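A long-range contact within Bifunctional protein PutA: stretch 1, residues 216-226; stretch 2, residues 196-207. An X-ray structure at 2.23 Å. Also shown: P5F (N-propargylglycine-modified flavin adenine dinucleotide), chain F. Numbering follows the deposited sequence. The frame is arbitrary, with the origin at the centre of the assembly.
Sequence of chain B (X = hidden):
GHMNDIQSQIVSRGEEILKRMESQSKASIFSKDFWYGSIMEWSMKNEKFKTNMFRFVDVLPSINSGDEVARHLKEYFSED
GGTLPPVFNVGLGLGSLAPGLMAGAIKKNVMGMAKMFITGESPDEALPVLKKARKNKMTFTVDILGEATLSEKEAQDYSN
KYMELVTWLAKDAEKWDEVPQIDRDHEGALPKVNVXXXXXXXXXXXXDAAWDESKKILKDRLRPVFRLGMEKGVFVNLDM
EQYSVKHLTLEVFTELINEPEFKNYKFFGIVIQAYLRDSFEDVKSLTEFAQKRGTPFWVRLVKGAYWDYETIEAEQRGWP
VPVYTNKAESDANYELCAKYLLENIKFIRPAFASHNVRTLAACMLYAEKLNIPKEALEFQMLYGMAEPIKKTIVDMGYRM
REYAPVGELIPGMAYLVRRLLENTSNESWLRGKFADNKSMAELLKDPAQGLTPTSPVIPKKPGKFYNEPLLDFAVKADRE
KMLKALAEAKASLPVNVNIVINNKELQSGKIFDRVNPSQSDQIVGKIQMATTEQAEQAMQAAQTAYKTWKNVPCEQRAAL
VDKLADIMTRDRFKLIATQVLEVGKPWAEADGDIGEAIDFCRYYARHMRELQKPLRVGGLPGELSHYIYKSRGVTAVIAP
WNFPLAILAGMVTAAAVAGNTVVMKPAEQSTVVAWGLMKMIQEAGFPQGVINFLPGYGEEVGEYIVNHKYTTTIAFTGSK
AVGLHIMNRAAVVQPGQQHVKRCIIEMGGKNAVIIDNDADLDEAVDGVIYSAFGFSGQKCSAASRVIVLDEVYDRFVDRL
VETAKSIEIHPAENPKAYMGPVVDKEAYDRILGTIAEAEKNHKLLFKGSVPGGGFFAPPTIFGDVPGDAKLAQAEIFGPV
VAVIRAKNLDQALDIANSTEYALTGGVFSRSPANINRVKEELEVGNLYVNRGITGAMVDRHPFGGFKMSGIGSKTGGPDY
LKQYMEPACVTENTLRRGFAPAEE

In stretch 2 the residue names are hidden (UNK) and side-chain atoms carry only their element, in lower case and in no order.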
# COMPACT_ATOMS: atom_id res chain seq x y z
N LYS B 216 51.26 10.87 -4.31
CA LYS B 216 52.54 10.86 -5.01
C LYS B 216 52.36 11.13 -6.50
O LYS B 216 53.15 11.87 -7.10
CB LYS B 216 53.27 9.54 -4.78
CG LYS B 216 54.54 9.39 -5.64
CD LYS B 216 55.18 8.03 -5.44
CE LYS B 216 55.79 7.51 -6.75
NZ LYS B 216 56.83 8.42 -7.30
N ILE B 217 51.34 10.53 -7.12
CA ILE B 217 51.13 10.74 -8.55
C ILE B 217 50.74 12.19 -8.82
O ILE B 217 51.26 12.81 -9.76
CB ILE B 217 50.08 9.76 -9.10
CG1 ILE B 217 50.62 8.33 -9.08
CG2 ILE B 217 49.63 10.15 -10.51
CD1 ILE B 217 49.58 7.26 -9.39
N LEU B 218 49.83 12.75 -8.01
CA LEU B 218 49.43 14.14 -8.21
C LEU B 218 50.63 15.08 -8.09
O LEU B 218 50.82 15.97 -8.93
CB LEU B 218 48.33 14.53 -7.21
CG LEU B 218 46.98 13.86 -7.49
CD1 LEU B 218 46.03 13.97 -6.30
CD2 LEU B 218 46.36 14.45 -8.73
N LYS B 219 51.46 14.88 -7.07
CA LYS B 219 52.67 15.68 -6.92
C LYS B 219 53.58 15.54 -8.13
O LYS B 219 54.15 16.53 -8.61
CB LYS B 219 53.42 15.29 -5.65
CG LYS B 219 52.74 15.74 -4.37
CD LYS B 219 53.19 14.95 -3.14
CE LYS B 219 54.63 15.26 -2.76
NZ LYS B 219 55.03 14.47 -1.55
N ASP B 220 53.73 14.30 -8.65
CA ASP B 220 54.59 14.09 -9.80
C ASP B 220 54.07 14.84 -11.02
O ASP B 220 54.86 15.35 -11.82
CB ASP B 220 54.72 12.60 -10.14
CG ASP B 220 55.50 11.81 -9.11
OD1 ASP B 220 56.16 12.44 -8.26
OD2 ASP B 220 55.49 10.56 -9.17
N ARG B 221 52.75 14.93 -11.18
CA ARG B 221 52.22 15.61 -12.36
C ARG B 221 52.31 17.12 -12.20
O ARG B 221 52.53 17.82 -13.20
CB ARG B 221 50.77 15.19 -12.61
CG ARG B 221 50.57 13.68 -12.70
CD ARG B 221 51.01 13.12 -14.03
NE ARG B 221 50.94 11.65 -14.08
CZ ARG B 221 49.89 10.94 -14.48
NH1 ARG B 221 48.77 11.54 -14.87
NH2 ARG B 221 49.95 9.62 -14.51
N LEU B 222 52.17 17.63 -10.97
CA LEU B 222 52.27 19.06 -10.70
C LEU B 222 53.71 19.55 -10.75
O LEU B 222 53.98 20.68 -11.16
CB LEU B 222 51.68 19.41 -9.34
CG LEU B 222 50.37 20.18 -9.31
CD1 LEU B 222 50.10 20.68 -7.89
CD2 LEU B 222 50.43 21.33 -10.28
N ARG B 223 54.64 18.71 -10.30
CA ARG B 223 56.03 19.15 -10.13
C ARG B 223 56.62 19.82 -11.37
O ARG B 223 57.19 20.91 -11.23
CB ARG B 223 56.89 17.95 -9.68
CG ARG B 223 58.33 18.32 -9.31
CD ARG B 223 59.08 17.14 -8.69
NE ARG B 223 58.54 16.72 -7.40
CZ ARG B 223 57.80 15.63 -7.19
NH1 ARG B 223 57.49 14.80 -8.19
NH2 ARG B 223 57.39 15.36 -5.96
N PRO B 224 56.51 19.27 -12.59
CA PRO B 224 57.10 19.98 -13.74
C PRO B 224 56.45 21.33 -14.02
O PRO B 224 57.13 22.24 -14.52
CB PRO B 224 56.87 19.02 -14.92
CG PRO B 224 56.47 17.71 -14.30
CD PRO B 224 55.83 18.03 -13.00
N VAL B 225 55.15 21.48 -13.73
CA VAL B 225 54.48 22.77 -13.93
C VAL B 225 55.00 23.78 -12.92
O VAL B 225 55.33 24.92 -13.27
CB VAL B 225 52.95 22.63 -13.82
CG1 VAL B 225 52.29 23.99 -14.08
CG2 VAL B 225 52.42 21.59 -14.76
N PHE B 226 55.06 23.39 -11.64
CA PHE B 226 55.64 24.27 -10.63
C PHE B 226 57.09 24.59 -10.96
O PHE B 226 57.54 25.72 -10.78
CB PHE B 226 55.53 23.65 -9.25
CG PHE B 226 54.23 23.91 -8.56
CD1 PHE B 226 53.03 23.80 -9.25
CD2 PHE B 226 54.19 24.28 -7.23
CE1 PHE B 226 51.82 24.04 -8.62
CE2 PHE B 226 52.98 24.53 -6.59
CZ PHE B 226 51.80 24.41 -7.28
N UNK B 196 46.84 29.67 -13.14
CA UNK B 196 46.09 28.87 -12.18
C UNK B 196 45.88 27.48 -12.76
O UNK B 196 45.56 27.34 -13.94
c UNK B 196 44.73 29.49 -11.86
o UNK B 196 44.90 30.71 -11.15
N UNK B 197 46.05 26.47 -11.90
CA UNK B 197 46.04 25.06 -12.26
C UNK B 197 44.98 24.29 -11.48
O UNK B 197 44.86 24.45 -10.26
c UNK B 197 47.43 24.45 -12.02
c UNK B 197 47.45 22.97 -12.40
c UNK B 197 48.49 25.20 -12.81
N UNK B 198 44.24 23.42 -12.17
CA UNK B 198 43.22 22.58 -11.54
C UNK B 198 43.86 21.23 -11.32
O UNK B 198 44.28 20.55 -12.29
c UNK B 198 41.94 22.51 -12.37
c UNK B 198 39.42 25.30 -11.07
c UNK B 198 40.34 24.62 -12.08
c UNK B 198 40.65 23.15 -11.87
n UNK B 198 39.15 26.73 -11.18
N UNK B 199 43.97 20.80 -10.07
CA UNK B 199 44.72 19.60 -9.74
C UNK B 199 44.16 18.32 -10.39
O UNK B 199 44.90 17.56 -11.00
s UNK B 199 45.76 17.86 -6.06
c UNK B 199 44.10 17.17 -5.86
c UNK B 199 45.75 18.26 -7.81
c UNK B 199 44.79 19.39 -8.22
N UNK B 200 42.86 18.07 -10.25
CA UNK B 200 42.33 16.82 -10.77
C UNK B 200 42.37 16.74 -12.29
O UNK B 200 42.16 15.66 -12.84
c UNK B 200 40.87 16.76 -8.78
o UNK B 200 40.04 17.56 -10.93
c UNK B 200 40.91 16.60 -10.29
N UNK B 201 42.63 17.85 -12.99
CA UNK B 201 42.78 17.76 -14.43
C UNK B 201 44.07 17.07 -14.85
O UNK B 201 44.20 16.70 -16.02
c UNK B 201 42.71 19.14 -15.05
N UNK B 202 45.01 16.88 -13.92
CA UNK B 202 46.31 16.30 -14.24
C UNK B 202 46.38 14.79 -14.05
O UNK B 202 47.41 14.20 -14.39
c UNK B 202 47.40 16.93 -13.38
c UNK B 202 48.44 19.06 -12.64
c UNK B 202 48.34 18.42 -15.04
c UNK B 202 47.62 18.39 -13.72
N UNK B 203 45.34 14.15 -13.53
CA UNK B 203 45.39 12.71 -13.29
C UNK B 203 43.96 12.19 -13.24
O UNK B 203 43.13 12.75 -12.51
c UNK B 203 46.54 9.95 -12.52
c UNK B 203 46.13 12.41 -11.98
c UNK B 203 46.37 8.23 -10.84
c UNK B 203 46.63 8.60 -12.15
c UNK B 203 46.05 9.18 -9.90
o UNK B 203 46.45 6.91 -10.48
c UNK B 203 46.21 10.93 -11.59
c UNK B 203 45.97 10.52 -10.28
N UNK B 204 43.69 11.10 -13.96
CA UNK B 204 42.31 10.62 -14.10
C UNK B 204 41.92 9.54 -13.10
O UNK B 204 40.74 9.18 -13.05
c UNK B 204 42.08 10.07 -15.51
o UNK B 204 42.65 8.78 -15.65
N UNK B 205 42.86 8.98 -12.33
CA UNK B 205 42.56 7.85 -11.46
C UNK B 205 42.85 8.14 -9.99
O UNK B 205 43.40 7.30 -9.26
c UNK B 205 41.57 5.98 -13.69
c UNK B 205 43.31 6.60 -11.92
n UNK B 205 41.09 6.62 -14.75
c UNK B 205 43.05 6.21 -13.37
o UNK B 205 40.87 5.22 -13.01
N UNK B 206 42.46 9.31 -9.50
CA UNK B 206 42.59 9.58 -8.07
C UNK B 206 41.74 8.60 -7.28
O UNK B 206 40.56 8.40 -7.59
c UNK B 206 43.25 11.96 -8.42
c UNK B 206 42.23 11.03 -7.77
c UNK B 206 42.85 13.43 -8.37
c UNK B 206 42.14 11.25 -6.26
N UNK B 207 42.32 8.00 -6.25
CA UNK B 207 41.62 7.00 -5.46
C UNK B 207 41.99 7.22 -4.00
O UNK B 207 43.12 6.94 -3.59
c UNK B 207 41.33 4.49 -5.13
n UNK B 207 37.76 3.18 -4.61
c UNK B 207 39.22 3.28 -4.53
c UNK B 207 39.79 4.49 -5.26
c UNK B 207 41.98 5.59 -5.93
PA P5F F . 29.06 36.86 -2.40
O1A P5F F . 29.39 37.89 -1.27
O2A P5F F . 27.76 36.95 -3.03
O5B P5F F . 29.06 35.42 -1.97
C5B P5F F . 28.45 34.34 -2.67
C4B P5F F . 28.97 33.02 -2.08
O4B P5F F . 28.44 32.72 -0.81
C3B P5F F . 28.72 31.78 -2.89
O3B P5F F . 29.57 31.65 -3.96
C2B P5F F . 28.90 30.71 -1.89
O2B P5F F . 30.26 30.46 -1.73
C1B P5F F . 28.38 31.33 -0.64
N9A P5F F . 27.02 30.99 -0.33
C8A P5F F . 25.89 31.18 -1.11
N7A P5F F . 24.82 30.74 -0.43
C5A P5F F . 25.21 30.25 0.82
C6A P5F F . 24.56 29.67 1.90
N6A P5F F . 23.13 29.48 1.88
N1A P5F F . 25.25 29.28 2.99
C2A P5F F . 26.59 29.45 3.06
N3A P5F F . 27.26 29.99 2.00
C4A P5F F . 26.62 30.40 0.89
N1 P5F F . 35.76 29.13 -5.86
C2 P5F F . 36.29 27.86 -5.44
O2 P5F F . 35.50 27.06 -4.64
N3 P5F F . 37.60 27.44 -5.82
C4 P5F F . 38.44 28.24 -6.64
O4 P5F F . 39.71 27.76 -6.98
C4X P5F F . 37.88 29.58 -7.09
N5 P5F F . 38.60 30.43 -8.04
C5X P5F F . 38.20 31.85 -8.07
C6 P5F F . 39.17 32.88 -8.54
C7 P5F F . 38.83 34.25 -8.49
C7M P5F F . 39.82 35.29 -8.97
C8 P5F F . 37.56 34.66 -7.97
C8M P5F F . 37.16 36.11 -7.90
C9 P5F F . 36.64 33.69 -7.52
C9A P5F F . 36.99 32.24 -7.58
N10 P5F F . 36.04 31.24 -7.08
C10 P5F F . 36.59 29.97 -6.70
C1' P5F F . 34.62 31.55 -6.80
C2' P5F F . 34.42 32.18 -5.42
O2' P5F F . 34.69 31.22 -4.46
C3' P5F F . 33.03 32.76 -5.17
O3' P5F F . 32.10 31.74 -5.25
C4' P5F F . 32.60 33.85 -6.15
O4' P5F F . 33.75 34.48 -6.58
C5' P5F F . 31.53 34.82 -5.62
O5' P5F F . 31.70 35.20 -4.27
P P5F F . 31.50 36.69 -3.67
O1P P5F F . 32.34 37.10 -2.40
O2P P5F F . 31.68 37.54 -4.98
O3P P5F F . 29.86 36.84 -3.65
C21 P5F F . 38.33 28.78 -10.06
C22 P5F F . 38.58 29.64 -9.05
C23 P5F F . 38.82 27.32 -10.01

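Position 196 carries one carbon followed by one oxygen, the mark of a hydroxymethyl group. It lies in a strand and its side chain is out of reach of the helix of stretch 1; it is Ser196. Position 197 has three carbons, one bearing the other two, and the CA-to-CB bond points toward the helix. Its two branches face the terminal carbons of Leu222 and Val225. A beta-branched, wholly carbon side chain of this size is valine: Val197 CG1 lies 4.0 Å from Leu222 CD2, and Val197 CG2 lies 4.2 Å from Val225 CG1.

Position 198 shows four carbons in a row ending in nitrogen and points away from the helix. That nitrogen is 1.4 Å from C23 of P5F, a covalent distance, so the residue is Lys198, joined through its NZ to the modified flavin. Position 199 is an unbranched chain of two carbons, a sulfur and a final carbon. Its CB leaves sideways, but the end of the chain comes nearer, and the terminal carbon meets Leu218. Only methionine fits, and Met199 CE reaches 3.8 Å from Leu218 CD1.

Position 200, one carbon carrying an oxygen and a carbon, points away and is Thr200. Position 201 has a single carbon, out of reach of the helix: Ala201. Position 202 has four carbons forked at the second and points toward Arg221 and Leu222. The fork beyond CB separates leucine from isoleucine; Leu202 CD1 packs 3.8 Å from Leu222 CD2, while Leu202 CB sits 3.9 Å from Arg221 CB.

At position 203 one carbon leads to a six-carbon ring bearing an oxygen, a phenol. The ring lies against Ile217, with Leu218 at its edge; the residue is Tyr203. Ile217 CG2 stands 3.5 Å from the Tyr203 ring centroid and 3° off the normal, a CH-pi contact over one face, and Ile217 CD1 is 3.3 Å from Tyr203 OH. Leu218 CD2 is 3.8 Å from Tyr203 CB.

Position 204 again has one carbon and one oxygen but points away; it is Ser204. Position 205 has three carbons, the third carrying oxygen and nitrogen, a carboxamide whose end leads away from the helix. This is Gln205, and its NE2 donates to Ser204 OG at 2.8 Å. Position 206 has four carbons forked at the first, with one arm two carbons long, and the end carbon of that arm meets Leu218. It is Ile206, with CD1 3.7 Å from Leu218 CD2. Position 207, four carbons in a row ending in nitrogen, whose side chain is out of reach of the helix, is Lys207.

The contact is mainly apolar, burying 578 Å² summed over both sides. Ile217, Leu218, Arg221, Leu222 and Val225 follow the helical repeat, so their side chains can meet the other stretch along one side of the helix. A single hydrogen bond across the stretches adds direction: Arg221 NH1 donates to Leu202 O at 3.0 Å and 143°, with the acceptor near the guanidinium plane. Asp220 instead binds Lys216 and Arg223 in salt bridges within the helix, clear of this packing.

Stretch 2 196-207: SVKMTALYSQIK
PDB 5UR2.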